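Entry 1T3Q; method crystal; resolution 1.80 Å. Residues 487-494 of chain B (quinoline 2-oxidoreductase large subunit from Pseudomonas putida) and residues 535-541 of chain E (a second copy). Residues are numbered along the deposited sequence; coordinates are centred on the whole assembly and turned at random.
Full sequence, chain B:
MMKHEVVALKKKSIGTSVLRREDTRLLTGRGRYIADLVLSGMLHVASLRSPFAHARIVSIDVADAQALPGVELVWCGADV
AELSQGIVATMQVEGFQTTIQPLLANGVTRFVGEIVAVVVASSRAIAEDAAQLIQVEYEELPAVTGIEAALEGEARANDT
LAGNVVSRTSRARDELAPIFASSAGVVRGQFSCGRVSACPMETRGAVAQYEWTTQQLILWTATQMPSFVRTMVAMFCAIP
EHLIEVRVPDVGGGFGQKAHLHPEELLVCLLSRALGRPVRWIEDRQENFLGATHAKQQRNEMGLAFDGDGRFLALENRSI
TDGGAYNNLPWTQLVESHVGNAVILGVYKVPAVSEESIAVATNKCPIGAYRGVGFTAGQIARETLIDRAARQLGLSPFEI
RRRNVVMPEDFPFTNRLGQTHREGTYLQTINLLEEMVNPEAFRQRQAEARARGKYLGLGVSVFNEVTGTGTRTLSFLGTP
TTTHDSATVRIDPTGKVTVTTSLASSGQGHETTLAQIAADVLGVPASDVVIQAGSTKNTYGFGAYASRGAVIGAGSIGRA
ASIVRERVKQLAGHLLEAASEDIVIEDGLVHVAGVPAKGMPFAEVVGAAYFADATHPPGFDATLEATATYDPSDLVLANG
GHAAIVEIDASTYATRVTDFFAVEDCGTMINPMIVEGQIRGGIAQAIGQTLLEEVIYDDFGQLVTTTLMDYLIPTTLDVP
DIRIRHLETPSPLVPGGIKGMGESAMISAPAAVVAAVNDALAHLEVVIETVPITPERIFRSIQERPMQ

Chain B, residues 487-494: ATVRIDPT
Chain E, residues 535-541: STKNTYG

Residues 487-491 of chain B form the end of a strand that begins earlier in the chain and gives way to a loop at Asp B492, whereas residues 535-541 of chain E are an irregular loop. The two backbones stay well apart, the nearest CA atoms being those of Arg B490 and Asn E538 at 7.7 Å, so side chains of chain B bridge the gap, Arg B490 reaching main-chain carbonyls of the loop. The contact buries 291 Å², both sides summed.

Extended backbone angles (phi/psi near -130/140 for 487-490) alternate the side chains along the strand. Thr B488 (chi1 m) points toward chain E, and its CG2 lies 4.1 Å from ND2 of Asn E538 (-144/144, chi1 m). Val B489 (chi1 t) points away and makes no contact.

Arg B490, again directed toward chain E, dominates the contact. With chi1 and chi2 t, chi3 p and chi4 -160°, it delivers its guanidinium to the loop. Arg B490 NH1 and Arg B490 NH2 both donate hydrogen bonds to O of Thr E536 (-88/11, chi1 p), at 2.8 and 2.9 Å, a forked arrangement that places this acceptor at the guanidinium edge. O of Thr E539 (79/170, chi1 p) also lies near the plane, 2.9 Å from Arg B490 NH1. Lys E537 O (-62/-32), by contrast, sits over one face; its 3.5 Å approach to Arg B490 NH1 has too poor an angle for a hydrogen bond. The CA-to-CB bond of Lys E537 points away.

After Ile B491 (-97/114, chi1 m, chi2 t), which is out of reach, the CA-to-CB bond of Asp B492 (-70/152, chi1 m) points sideways, and its OD1 forms a salt bridge with Arg B490 NE at 2.8 Å, including a weak hydrogen bond, pairing the buried charges.

Pro B493 (-45/-41, C-gamma exo) supplies the apolar contact, its CG 3.4 Å from CE2 of Tyr E540 (-158/128, chi1 t, chi2 -75°). Thr B494 (chi1 p) lies beyond reach.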

ATOM      1  N   ALA B 487      19.438  10.638   7.327  1.00 18.96           N
ATOM      2  CA  ALA B 487      19.392   9.377   6.607  1.00 17.78           C
ATOM      3  C   ALA B 487      19.494   8.308   7.669  1.00 17.07           C
ATOM      4  O   ALA B 487      20.048   8.543   8.743  1.00 16.09           O
ATOM      5  CB  ALA B 487      20.563   9.260   5.639  1.00 18.15           C
ATOM      6  N   THR B 488      18.940   7.138   7.380  1.00 16.66           N
ATOM      7  CA  THR B 488      19.013   6.040   8.315  1.00 16.58           C
ATOM      8  C   THR B 488      19.680   4.891   7.588  1.00 18.31           C
ATOM      9  O   THR B 488      19.458   4.687   6.393  1.00 18.78           O
ATOM     10  CB  THR B 488      17.615   5.609   8.803  1.00 16.13           C
ATOM     11  OG1 THR B 488      17.015   6.687   9.536  1.00 16.72           O
ATOM     12  CG2 THR B 488      17.718   4.393   9.705  1.00 14.79           C
ATOM     13  N   VAL B 489      20.523   4.168   8.310  1.00 17.52           N
ATOM     14  CA  VAL B 489      21.222   3.029   7.744  1.00 17.79           C
ATOM     15  C   VAL B 489      21.140   1.888   8.734  1.00 18.21           C
ATOM     16  O   VAL B 489      21.454   2.050   9.916  1.00 16.98           O
ATOM     17  CB  VAL B 489      22.710   3.351   7.464  1.00 18.01           C
ATOM     18  CG1 VAL B 489      23.441   2.089   7.020  1.00 19.28           C
ATOM     19  CG2 VAL B 489      22.818   4.411   6.384  1.00 19.67           C
ATOM     20  N   ARG B 490      20.690   0.738   8.247  1.00 16.71           N
ATOM     21  CA  ARG B 490      20.586  -0.452   9.067  1.00 16.22           C
ATOM     22  C   ARG B 490      21.364  -1.558   8.392  1.00 17.71           C
ATOM     23  O   ARG B 490      21.263  -1.747   7.182  1.00 16.44           O
ATOM     24  CB  ARG B 490      19.129  -0.916   9.201  1.00 15.75           C
ATOM     25  CG  ARG B 490      18.981  -2.267   9.914  1.00 16.72           C
ATOM     26  CD  ARG B 490      17.516  -2.696  10.001  1.00 18.26           C
ATOM     27  NE  ARG B 490      16.977  -3.047   8.688  1.00 19.38           N
ATOM     28  CZ  ARG B 490      15.681  -3.081   8.392  1.00 20.08           C
ATOM     29  NH1 ARG B 490      14.774  -2.785   9.314  1.00 17.36           N
ATOM     30  NH2 ARG B 490      15.292  -3.401   7.167  1.00 18.12           N
ATOM     31  N   ILE B 491      22.154  -2.276   9.174  1.00 18.20           N
ATOM     32  CA  ILE B 491      22.882  -3.405   8.633  1.00 17.67           C
ATOM     33  C   ILE B 491      21.990  -4.566   9.018  1.00 16.59           C
ATOM     34  O   ILE B 491      21.794  -4.837  10.200  1.00 17.59           O
ATOM     35  CB  ILE B 491      24.262  -3.594   9.293  1.00 18.55           C
ATOM     36  CG1 ILE B 491      25.124  -2.348   9.074  1.00 15.82           C
ATOM     37  CG2 ILE B 491      24.946  -4.831   8.694  1.00 16.07           C
ATOM     38  CD1 ILE B 491      26.495  -2.415   9.751  1.00 13.86           C
ATOM     39  N   ASP B 492      21.413  -5.230   8.025  1.00 17.64           N
ATOM     40  CA  ASP B 492      20.542  -6.357   8.304  1.00 18.29           C
ATOM     41  C   ASP B 492      21.383  -7.528   8.832  1.00 20.24           C
ATOM     42  O   ASP B 492      22.569  -7.637   8.518  1.00 20.36           O
ATOM     43  CB  ASP B 492      19.772  -6.714   7.028  1.00 17.92           C
ATOM     44  CG  ASP B 492      18.916  -5.550   6.539  1.00 19.97           C
ATOM     45  OD1 ASP B 492      17.937  -5.205   7.234  1.00 18.57           O
ATOM     46  OD2 ASP B 492      19.232  -4.964   5.482  1.00 17.64           O
ATOM     47  N   PRO B 493      20.780  -8.405   9.653  1.00 20.62           N
ATOM     48  CA  PRO B 493      21.447  -9.569  10.249  1.00 21.93           C
ATOM     49  C   PRO B 493      22.330 -10.405   9.326  1.00 22.93           C
ATOM     50  O   PRO B 493      23.409 -10.834   9.729  1.00 21.96           O
ATOM     51  CB  PRO B 493      20.286 -10.376  10.819  1.00 22.51           C
ATOM     52  CG  PRO B 493      19.327  -9.312  11.235  1.00 24.15           C
ATOM     53  CD  PRO B 493      19.360  -8.364  10.051  1.00 22.49           C
ATOM     54  N   THR B 494      21.883 -10.638   8.095  1.00 22.81           N
ATOM     55  CA  THR B 494      22.667 -11.443   7.162  1.00 23.26           C
ATOM     56  C   THR B 494      23.798 -10.671   6.494  1.00 23.06           C
ATOM     57  O   THR B 494      24.511 -11.213   5.649  1.00 24.19           O
ATOM     58  CB  THR B 494      21.773 -12.070   6.067  1.00 22.59           C
ATOM     59  OG1 THR B 494      21.126 -11.035   5.314  1.00 22.08           O
ATOM     60  CG2 THR B 494      20.720 -12.964   6.701  1.00 21.97           C
TER
ATOM     61  N   SER E 535       5.855  -3.263   9.909  1.00 19.23           N
ATOM     62  CA  SER E 535       6.715  -3.141   8.737  1.00 19.89           C
ATOM     63  C   SER E 535       8.175  -3.319   9.127  1.00 20.19           C
ATOM     64  O   SER E 535       8.634  -2.718  10.093  1.00 19.67           O
ATOM     65  CB  SER E 535       6.538  -1.776   8.077  1.00 18.72           C
ATOM     66  OG  SER E 535       7.503  -1.602   7.054  1.00 19.62           O
ATOM     67  N   THR E 536       8.899  -4.142   8.373  1.00 17.48           N
ATOM     68  CA  THR E 536      10.311  -4.381   8.652  1.00 16.50           C
ATOM     69  C   THR E 536      11.240  -3.380   7.969  1.00 16.51           C
ATOM     70  O   THR E 536      12.461  -3.572   7.951  1.00 15.64           O
ATOM     71  CB  THR E 536      10.727  -5.809   8.211  1.00 16.42           C
ATOM     72  OG1 THR E 536      10.386  -5.996   6.834  1.00 15.79           O
ATOM     73  CG2 THR E 536      10.018  -6.864   9.054  1.00 16.25           C
ATOM     74  N   LYS E 537      10.677  -2.308   7.413  1.00 15.05           N
ATOM     75  CA  LYS E 537      11.494  -1.308   6.742  1.00 17.20           C
ATOM     76  C   LYS E 537      12.476  -0.634   7.695  1.00 17.25           C
ATOM     77  O   LYS E 537      13.564  -0.239   7.285  1.00 15.42           O
ATOM     78  CB  LYS E 537      10.618  -0.240   6.084  1.00 20.53           C
ATOM     79  CG  LYS E 537      10.067  -0.633   4.718  1.00 24.14           C
ATOM     80  CD  LYS E 537       9.461   0.588   4.039  1.00 26.62           C
ATOM     81  CE  LYS E 537       9.121   0.322   2.587  1.00 30.58           C
ATOM     82  NZ  LYS E 537       8.642   1.571   1.931  1.00 31.33           N
ATOM     83  N   ASN E 538      12.079  -0.501   8.959  1.00 17.65           N
ATOM     84  CA  ASN E 538      12.915   0.122   9.980  1.00 18.23           C
ATOM     85  C   ASN E 538      12.726  -0.569  11.330  1.00 18.73           C
ATOM     86  O   ASN E 538      11.616  -0.982  11.675  1.00 18.68           O
ATOM     87  CB  ASN E 538      12.605   1.621  10.081  1.00 17.70           C
ATOM     88  CG  ASN E 538      12.889   2.361   8.781  1.00 19.86           C
ATOM     89  OD1 ASN E 538      12.045   2.423   7.892  1.00 21.53           O
ATOM     90  ND2 ASN E 538      14.095   2.906   8.659  1.00 20.30           N
ATOM     91  N   THR E 539      13.826  -0.667  12.077  1.00 17.01           N
ATOM     92  CA  THR E 539      13.927  -1.336  13.384  1.00 16.81           C
ATOM     93  C   THR E 539      14.020  -2.841  13.149  1.00 18.89           C
ATOM     94  O   THR E 539      13.844  -3.310  12.028  1.00 18.14           O
ATOM     95  CB  THR E 539      12.739  -1.044  14.368  1.00 17.13           C
ATOM     96  OG1 THR E 539      11.537  -1.670  13.906  1.00 17.99           O
ATOM     97  CG2 THR E 539      12.521   0.453  14.519  1.00 18.75           C
ATOM     98  N   TYR E 540      14.323  -3.590  14.202  1.00 18.87           N
ATOM     99  CA  TYR E 540      14.448  -5.042  14.105  1.00 19.79           C
ATOM    100  C   TYR E 540      14.244  -5.611  15.497  1.00 20.22           C
ATOM    101  O   TYR E 540      14.882  -5.171  16.451  1.00 21.82           O
ATOM    102  CB  TYR E 540      15.839  -5.423  13.577  1.00 19.96           C
ATOM    103  CG  TYR E 540      16.005  -6.904  13.299  1.00 18.38           C
ATOM    104  CD1 TYR E 540      16.149  -7.822  14.340  1.00 19.56           C
ATOM    105  CD2 TYR E 540      15.961  -7.391  11.994  1.00 19.02           C
ATOM    106  CE1 TYR E 540      16.242  -9.196  14.084  1.00 19.97           C
ATOM    107  CE2 TYR E 540      16.049  -8.753  11.728  1.00 17.62           C
ATOM    108  CZ  TYR E 540      16.187  -9.648  12.773  1.00 18.76           C
ATOM    109  OH  TYR E 540      16.249 -10.997  12.504  1.00 20.61           O
ATOM    110  N   GLY E 541      13.346  -6.580  15.618  1.00 19.83           N
ATOM    111  CA  GLY E 541      13.084  -7.164  16.919  1.00 22.41           C
ATOM    112  C   GLY E 541      12.495  -8.550  16.831  1.00 23.87           C
ATOM    113  O   GLY E 541      12.007  -8.957  15.781  1.00 26.59           O
TER